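Local coordinates for protein putative aldehyde dehydrogenase AldY (Bacillus subtilis, PDB 4DNG) that probably oxidises aldehydes to carboxylates with NAD(+) as the electron acceptor and may help protect the cell against ethanol and related stress, at residues T102-L105 with E106-A110; D267-R270 with A271-A275; F303-K306 with F307-R310. One frame throughout, in Å; residues are numbered along the deposited sequence.

Interaction 1 of 3, residues T102-L105 with E106-A110; sequences TIEL and EQTIA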
loop_
_atom_site.group_PDB
_atom_site.type_symbol
_atom_site.label_atom_id
_atom_site.label_comp_id
_atom_site.label_asym_id
_atom_site.label_seq_id
_atom_site.Cartn_x
_atom_site.Cartn_y
_atom_site.Cartn_z
ATOM N N THR A 102 8.510 -24.147 20.899
ATOM C CA THR A 102 7.995 -25.250 20.106
ATOM C C THR A 102 6.902 -24.752 19.182
ATOM O O THR A 102 6.860 -25.106 17.999
ATOM C CB THR A 102 7.471 -26.367 21.002
ATOM O OG1 THR A 102 8.552 -26.848 21.808
ATOM C CG2 THR A 102 6.887 -27.528 20.158
ATOM N N ILE A 103 6.040 -23.897 19.726
ATOM C CA ILE A 103 4.922 -23.327 18.974
ATOM C C ILE A 103 5.474 -22.485 17.825
ATOM O O ILE A 103 4.994 -22.566 16.683
ATOM C CB ILE A 103 3.991 -22.523 19.906
ATOM C CG1 ILE A 103 3.132 -23.489 20.737
ATOM C CG2 ILE A 103 3.097 -21.591 19.112
ATOM C CD1 ILE A 103 2.414 -22.853 21.911
ATOM N N GLU A 104 6.516 -21.714 18.125
ATOM C CA GLU A 104 7.146 -20.869 17.129
ATOM C C GLU A 104 7.785 -21.683 15.991
ATOM O O GLU A 104 7.596 -21.345 14.797
ATOM C CB GLU A 104 8.164 -19.931 17.766
ATOM C CG GLU A 104 8.583 -18.839 16.799
ATOM C CD GLU A 104 9.429 -17.738 17.419
ATOM O OE1 GLU A 104 9.356 -17.514 18.657
ATOM O OE2 GLU A 104 10.160 -17.083 16.635
ATOM N N LEU A 105 8.523 -22.744 16.342
ATOM C CA LEU A 105 9.108 -23.595 15.315
ATOM C C LEU A 105 8.020 -24.253 14.490
ATOM O O LEU A 105 8.118 -24.309 13.259
ATOM C CB LEU A 105 10.052 -24.657 15.879
ATOM C CG LEU A 105 10.813 -25.523 14.845
ATOM C CD1 LEU A 105 11.476 -24.700 13.754
ATOM C CD2 LEU A 105 11.857 -26.342 15.544
ATOM N N GLU A 106 6.983 -24.746 15.163
ATOM C CA GLU A 106 5.827 -25.294 14.450
ATOM C C GLU A 106 5.179 -24.297 13.485
ATOM O O GLU A 106 4.979 -24.616 12.308
ATOM C CB GLU A 106 4.823 -25.936 15.404
ATOM C CG GLU A 106 5.197 -27.390 15.682
ATOM C CD GLU A 106 4.627 -27.939 16.972
ATOM O OE1 GLU A 106 3.708 -27.319 17.546
ATOM O OE2 GLU A 106 5.106 -29.003 17.415
ATOM N N GLN A 107 4.898 -23.085 13.951
ATOM C CA GLN A 107 4.287 -22.069 13.077
ATOM C C GLN A 107 5.125 -21.717 11.860
ATOM O O GLN A 107 4.586 -21.549 10.773
ATOM C CB GLN A 107 3.968 -20.826 13.863
ATOM C CG GLN A 107 2.713 -20.954 14.706
ATOM C CD GLN A 107 2.451 -19.693 15.515
ATOM O OE1 GLN A 107 1.410 -19.561 16.156
ATOM N NE2 GLN A 107 3.402 -18.754 15.490
ATOM N N THR A 108 6.439 -21.614 12.057
ATOM C CA THR A 108 7.445 -21.424 10.992
ATOM C C THR A 108 7.371 -22.514 9.900
ATOM O O THR A 108 7.394 -22.215 8.708
ATOM C CB THR A 108 8.851 -21.357 11.635
ATOM O OG1 THR A 108 8.871 -20.294 12.602
ATOM C CG2 THR A 108 9.973 -21.105 10.605
ATOM N N ILE A 109 7.259 -23.768 10.324
ATOM C CA ILE A 109 7.017 -24.895 9.442
ATOM C C ILE A 109 5.666 -24.774 8.723
ATOM O O ILE A 109 5.572 -24.969 7.496
ATOM C CB ILE A 109 7.089 -26.199 10.255
ATOM C CG1 ILE A 109 8.551 -26.484 10.630
ATOM C CG2 ILE A 109 6.428 -27.361 9.518
ATOM C CD1 ILE A 109 8.724 -27.345 11.867
ATOM N N ALA A 110 4.618 -24.457 9.481
ATOM C CA ALA A 110 3.314 -24.203 8.870
ATOM C C ALA A 110 3.429 -23.186 7.719
ATOM O O ALA A 110 2.978 -23.456 6.602
ATOM C CB ALA A 110 2.294 -23.759 9.910
#

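Interaction 2 of 3, residues D267-R270 with A271-A275; sequences DVDR and AVDAA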
loop_
_atom_site.group_PDB
_atom_site.type_symbol
_atom_site.label_atom_id
_atom_site.label_comp_id
_atom_site.label_asym_id
_atom_site.label_seq_id
_atom_site.Cartn_x
_atom_site.Cartn_y
_atom_site.Cartn_z
ATOM N N ASP A 267 -18.584 -18.448 28.435
ATOM C CA ASP A 267 -18.135 -19.481 29.347
ATOM C C ASP A 267 -16.884 -18.916 30.005
ATOM O O ASP A 267 -15.877 -18.719 29.328
ATOM C CB ASP A 267 -17.812 -20.763 28.575
ATOM C CG ASP A 267 -17.139 -21.829 29.440
ATOM O OD1 ASP A 267 -16.309 -21.494 30.321
ATOM O OD2 ASP A 267 -17.427 -23.020 29.214
ATOM N N VAL A 268 -16.954 -18.642 31.305
ATOM C CA VAL A 268 -15.844 -18.009 32.020
ATOM C C VAL A 268 -14.599 -18.900 32.016
ATOM O O VAL A 268 -13.496 -18.446 31.646
ATOM C CB VAL A 268 -16.241 -17.607 33.458
ATOM C CG1 VAL A 268 -15.036 -17.168 34.281
ATOM C CG2 VAL A 268 -17.261 -16.493 33.411
ATOM N N ASP A 269 -14.791 -20.167 32.383
ATOM C CA ASP A 269 -13.689 -21.121 32.483
ATOM C C ASP A 269 -12.867 -21.250 31.190
ATOM O O ASP A 269 -11.634 -21.227 31.220
ATOM C CB ASP A 269 -14.212 -22.482 32.932
ATOM C CG ASP A 269 -13.328 -23.118 33.974
ATOM O OD1 ASP A 269 -13.678 -23.019 35.171
ATOM O OD2 ASP A 269 -12.275 -23.688 33.598
ATOM N N ARG A 270 -13.556 -21.378 30.062
ATOM C CA ARG A 270 -12.916 -21.322 28.753
ATOM C C ARG A 270 -12.124 -20.012 28.600
ATOM O O ARG A 270 -10.968 -20.043 28.164
ATOM C CB ARG A 270 -13.981 -21.456 27.658
ATOM C CG ARG A 270 -13.490 -21.888 26.282
ATOM C CD ARG A 270 -14.659 -22.456 25.478
ATOM N NE ARG A 270 -14.438 -22.437 24.031
ATOM C CZ ARG A 270 -14.389 -23.516 23.249
ATOM N NH1 ARG A 270 -14.187 -23.371 21.947
ATOM N NH2 ARG A 270 -14.549 -24.737 23.756
ATOM N N ALA A 271 -12.736 -18.891 29.007
ATOM C CA ALA A 271 -12.172 -17.532 28.841
ATOM C C ALA A 271 -10.953 -17.252 29.722
ATOM O O ALA A 271 -9.972 -16.664 29.260
ATOM C CB ALA A 271 -13.240 -16.458 29.068
ATOM N N VAL A 272 -11.015 -17.659 30.983
ATOM C CA VAL A 272 -9.840 -17.591 31.844
ATOM C C VAL A 272 -8.695 -18.384 31.208
ATOM O O VAL A 272 -7.609 -17.850 30.998
ATOM C CB VAL A 272 -10.132 -18.143 33.245
ATOM C CG1 VAL A 272 -8.878 -18.072 34.112
ATOM C CG2 VAL A 272 -11.300 -17.402 33.881
ATOM N N ASP A 273 -8.969 -19.646 30.874
ATOM C CA ASP A 273 -7.992 -20.542 30.242
ATOM C C ASP A 273 -7.372 -19.942 28.984
ATOM O O ASP A 273 -6.148 -19.839 28.884
ATOM C CB ASP A 273 -8.620 -21.906 29.906
ATOM C CG ASP A 273 -8.657 -22.849 31.097
ATOM O OD1 ASP A 273 -7.710 -22.834 31.915
ATOM O OD2 ASP A 273 -9.637 -23.618 31.205
ATOM N N ALA A 274 -8.219 -19.544 28.037
ATOM C CA ALA A 274 -7.747 -18.942 26.796
ATOM C C ALA A 274 -6.953 -17.646 27.029
ATOM O O ALA A 274 -6.059 -17.335 26.250
ATOM C CB ALA A 274 -8.904 -18.705 25.841
ATOM N N ALA A 275 -7.268 -16.908 28.098
ATOM C CA ALA A 275 -6.503 -15.708 28.468
ATOM C C ALA A 275 -5.125 -16.030 29.064
ATOM O O ALA A 275 -4.190 -15.244 28.930
ATOM C CB ALA A 275 -7.294 -14.829 29.420
#

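Interaction 3 of 3, residues F303-K306 with F307-R310; sequences FVEK and FTAR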
loop_
_atom_site.group_PDB
_atom_site.type_symbol
_atom_site.label_atom_id
_atom_site.label_comp_id
_atom_site.label_asym_id
_atom_site.label_seq_id
_atom_site.Cartn_x
_atom_site.Cartn_y
_atom_site.Cartn_z
ATOM N N PHE A 303 -14.342 -14.118 36.953
ATOM C CA PHE A 303 -13.172 -14.156 36.073
ATOM C C PHE A 303 -11.895 -13.775 36.819
ATOM O O PHE A 303 -10.861 -14.425 36.622
ATOM C CB PHE A 303 -13.346 -13.247 34.840
ATOM C CG PHE A 303 -12.196 -13.319 33.852
ATOM C CD1 PHE A 303 -11.017 -12.590 34.063
ATOM C CD2 PHE A 303 -12.292 -14.115 32.706
ATOM C CE1 PHE A 303 -9.963 -12.658 33.159
ATOM C CE2 PHE A 303 -11.249 -14.183 31.792
ATOM C CZ PHE A 303 -10.082 -13.460 32.020
ATOM N N VAL A 304 -11.962 -12.725 37.648
ATOM C CA VAL A 304 -10.771 -12.241 38.353
ATOM C C VAL A 304 -10.220 -13.326 39.253
ATOM O O VAL A 304 -9.070 -13.720 39.100
ATOM C CB VAL A 304 -11.015 -10.956 39.171
ATOM C CG1 VAL A 304 -9.844 -10.696 40.107
ATOM C CG2 VAL A 304 -11.211 -9.765 38.245
ATOM N N GLU A 305 -11.054 -13.816 40.168
ATOM C CA GLU A 305 -10.659 -14.868 41.105
ATOM C C GLU A 305 -9.968 -16.033 40.402
ATOM O O GLU A 305 -8.862 -16.426 40.782
ATOM C CB GLU A 305 -11.867 -15.371 41.898
ATOM C CG GLU A 305 -12.229 -14.502 43.096
ATOM C CD GLU A 305 -11.446 -14.843 44.362
ATOM O OE1 GLU A 305 -10.234 -15.145 44.276
ATOM O OE2 GLU A 305 -12.048 -14.794 45.459
ATOM N N LYS A 306 -10.620 -16.560 39.367
ATOM C CA LYS A 306 -10.092 -17.682 38.594
ATOM C C LYS A 306 -8.793 -17.348 37.865
ATOM O O LYS A 306 -7.840 -18.136 37.905
ATOM C CB LYS A 306 -11.142 -18.199 37.607
ATOM C CG LYS A 306 -11.995 -19.312 38.178
ATOM C CD LYS A 306 -13.348 -19.398 37.502
ATOM C CE LYS A 306 -14.392 -19.796 38.531
ATOM N NZ LYS A 306 -15.735 -19.902 37.913
ATOM N N PHE A 307 -8.766 -16.187 37.205
ATOM C CA PHE A 307 -7.592 -15.738 36.450
ATOM C C PHE A 307 -6.429 -15.456 37.386
ATOM O O PHE A 307 -5.312 -15.824 37.070
ATOM C CB PHE A 307 -7.907 -14.506 35.577
ATOM C CG PHE A 307 -6.753 -14.061 34.717
ATOM C CD1 PHE A 307 -6.556 -14.608 33.449
ATOM C CD2 PHE A 307 -5.844 -13.102 35.184
ATOM C CE1 PHE A 307 -5.476 -14.205 32.656
ATOM C CE2 PHE A 307 -4.767 -12.704 34.410
ATOM C CZ PHE A 307 -4.585 -13.255 33.143
ATOM N N THR A 308 -6.703 -14.815 38.527
ATOM C CA THR A 308 -5.677 -14.535 39.543
ATOM C C THR A 308 -5.105 -15.809 40.157
ATOM O O THR A 308 -3.881 -15.992 40.189
ATOM C CB THR A 308 -6.189 -13.638 40.696
ATOM O OG1 THR A 308 -7.410 -14.174 41.221
ATOM C CG2 THR A 308 -6.420 -12.217 40.223
ATOM N N ALA A 309 -5.981 -16.687 40.641
ATOM C CA ALA A 309 -5.521 -17.936 41.240
ATOM C C ALA A 309 -4.615 -18.693 40.264
ATOM O O ALA A 309 -3.543 -19.165 40.654
ATOM C CB ALA A 309 -6.690 -18.806 41.669
ATOM N N ARG A 310 -5.037 -18.773 38.999
ATOM C CA ARG A 310 -4.355 -19.595 37.994
ATOM C C ARG A 310 -2.974 -19.028 37.635
ATOM O O ARG A 310 -2.004 -19.779 37.481
ATOM C CB ARG A 310 -5.258 -19.783 36.761
ATOM C CG ARG A 310 -4.718 -20.682 35.652
ATOM C CD ARG A 310 -4.656 -22.156 36.028
ATOM N NE ARG A 310 -4.104 -22.970 34.941
ATOM C CZ ARG A 310 -2.804 -23.194 34.731
ATOM N NH1 ARG A 310 -1.886 -22.668 35.536
ATOM N NH2 ARG A 310 -2.422 -23.950 33.710
#

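Interaction 1 of 3, residues T102-L105 with E106-A110
Thr108 sets its OG1 beside its own backbone N and anti to the carbonyl carbon (chi1 -57°), which turns the hydroxyl back along the helix onto the carbonyl of Glu104, one turn earlier. OG1 of Thr108 donates to Glu104 O at 2.7 Å, and Thr108 N donates to the same oxygen at 3.0 Å. The two donors arrive from opposite faces of that carbonyl's plane, so one acceptor is gripped twice and a hydroxyl on the buried side of the helix is satisfied within its own helix. On the next carbonyl, the backbone bond from Ile109 N to Leu105 O is 3.1 Å long. Here CG of Leu105, anti to the backbone N (chi1 -175°), lies 4.1 Å from CD1 of Ile109, a loose apolar touch in which the two side chains run across each other at a slant. Toward solvent, Thr102 and Glu106 lie alongside each other: methyl CG2 of Thr102 is 3.6 Å from OE2 of Glu106, a carboxylate oxygen whose charge is paired with Arg83. Ile103 and Gln107 run the same way, with CG2 of Ile103 4.0 Å from OE1 of Gln107. This is ordinary i to i+4 packing along the single helix 98-118. Leu105 rests on Ile86 and Ile87 of helix 83-94, Thr108 reaches Leu79 of helix 65-81, and Glu104 accepts through OE2 from the backbone N of Met157 and Asn158, at the start of helix 156-169.

Interaction 2 of 3, residues D267-R270 with A271-A275
With CG anti to the carbonyl carbon and beside the backbone N (chi1 -82°), the carboxylate of Asp273 turns back over the carbonyl of Asp269, one turn earlier. Its CB lies 3.4 Å from Asp269 O, CG is equally near that oxygen, and at the tip OD2 comes within 3.1 Å of Asp269 O and 3.6 Å of Asp269 OD2. None of these is a bond: both oxygens facing OD2 are acceptors, and the two carboxylates run side by side with their planes 67° apart. Such a pairing of like charges would probably raise the proton affinity of one of them, though both are exposed. On the buried side, Val268 CG1 meets Val272 CG2 at 3.8 Å. The turn is started by Asp267 in the N-cap position: its OD1 accepts from Arg270 N at 2.8 Å, met from above the carboxylate plane, while its carbonyl takes Ala271 N. Helix 268-281, the beta-alpha-beta crossover between parallel strands 258-262 and 290-296, lays its small apolar side against the sheet, Ala271 touching Val262 of strand 258-262 and Phe414 of strand 410-414, while Val268 and Val272 face helix 297-313, and Arg270 packs on Gln477 of the second subunit.

Interaction 3 of 3, residues F303-K306 with F307-R310
The rings of Phe303 and Phe307 are nearly parallel, their planes 12° apart, but they are slid past one another until they barely overlap, with centroids 5.6 Å apart. What touches is the CE1-CZ part of Phe303: CE1 lies 3.7 Å from Phe307 CB, and CZ is 4.0 Å from Phe307 CD1. Both residues hold CG anti to the backbone N (chi1 -176° in each), and this shared setting sends the two rings off the helix side by side in one direction. Around them, Phe303 packs on Ile293 and Val295 of strand 290-296 and on Val272 of helix 268-281, while Phe307 reaches Ile293, Val367 of strand 362-369, and Ala275 and Ile276 of that helix. With an alanine here in place of Phe303, the ring alongside Phe307 is gone, which would probably leave a gap between helix 268-281 and strand 290-296 and hold Phe307 less firmly on that side. One position further along, Val304 CG1 meets Thr308 CG2 at 3.7 Å. Thr308 OG1 sits between its own backbone N and carbonyl carbon (chi1 51°), within 2.7 Å of both Val304 O and Glu305 O, and its single proton may go to either. Thr308 N donates to Val304 O almost in line with the carbonyl bond. On the solvent side, Lys306 forms a salt bridge through NZ with Glu302 of the previous turn. Helix 297-313 packs its aromatic side on the sheet with strands 290-296 and 362-369, its charged residues outward, as in layered alpha/beta folds generally; here the sheet is probably that of the catalytic domain.

In the fold
The three interactions follow one another along the chain, each on one helix or at its start: 98-118, then 268-281, then 297-313. Interactions 2 and 3 are neighbours, with centres about 10 Å apart. Their helices pack together where Val272 CG1 lies 3.5 Å from Phe307 CA, and both rest on the sheet that holds strands 258-262 and 290-296; they form part of one helix layer on what is probably the catalytic domain's sheet. Interaction 1 stands apart, its centre about 24 Å and 30 Å from those of interactions 2 and 3, in a separate cluster of helices nearer the predicted active-site Glu253, whose side chain is about 10 Å from that of Gln107.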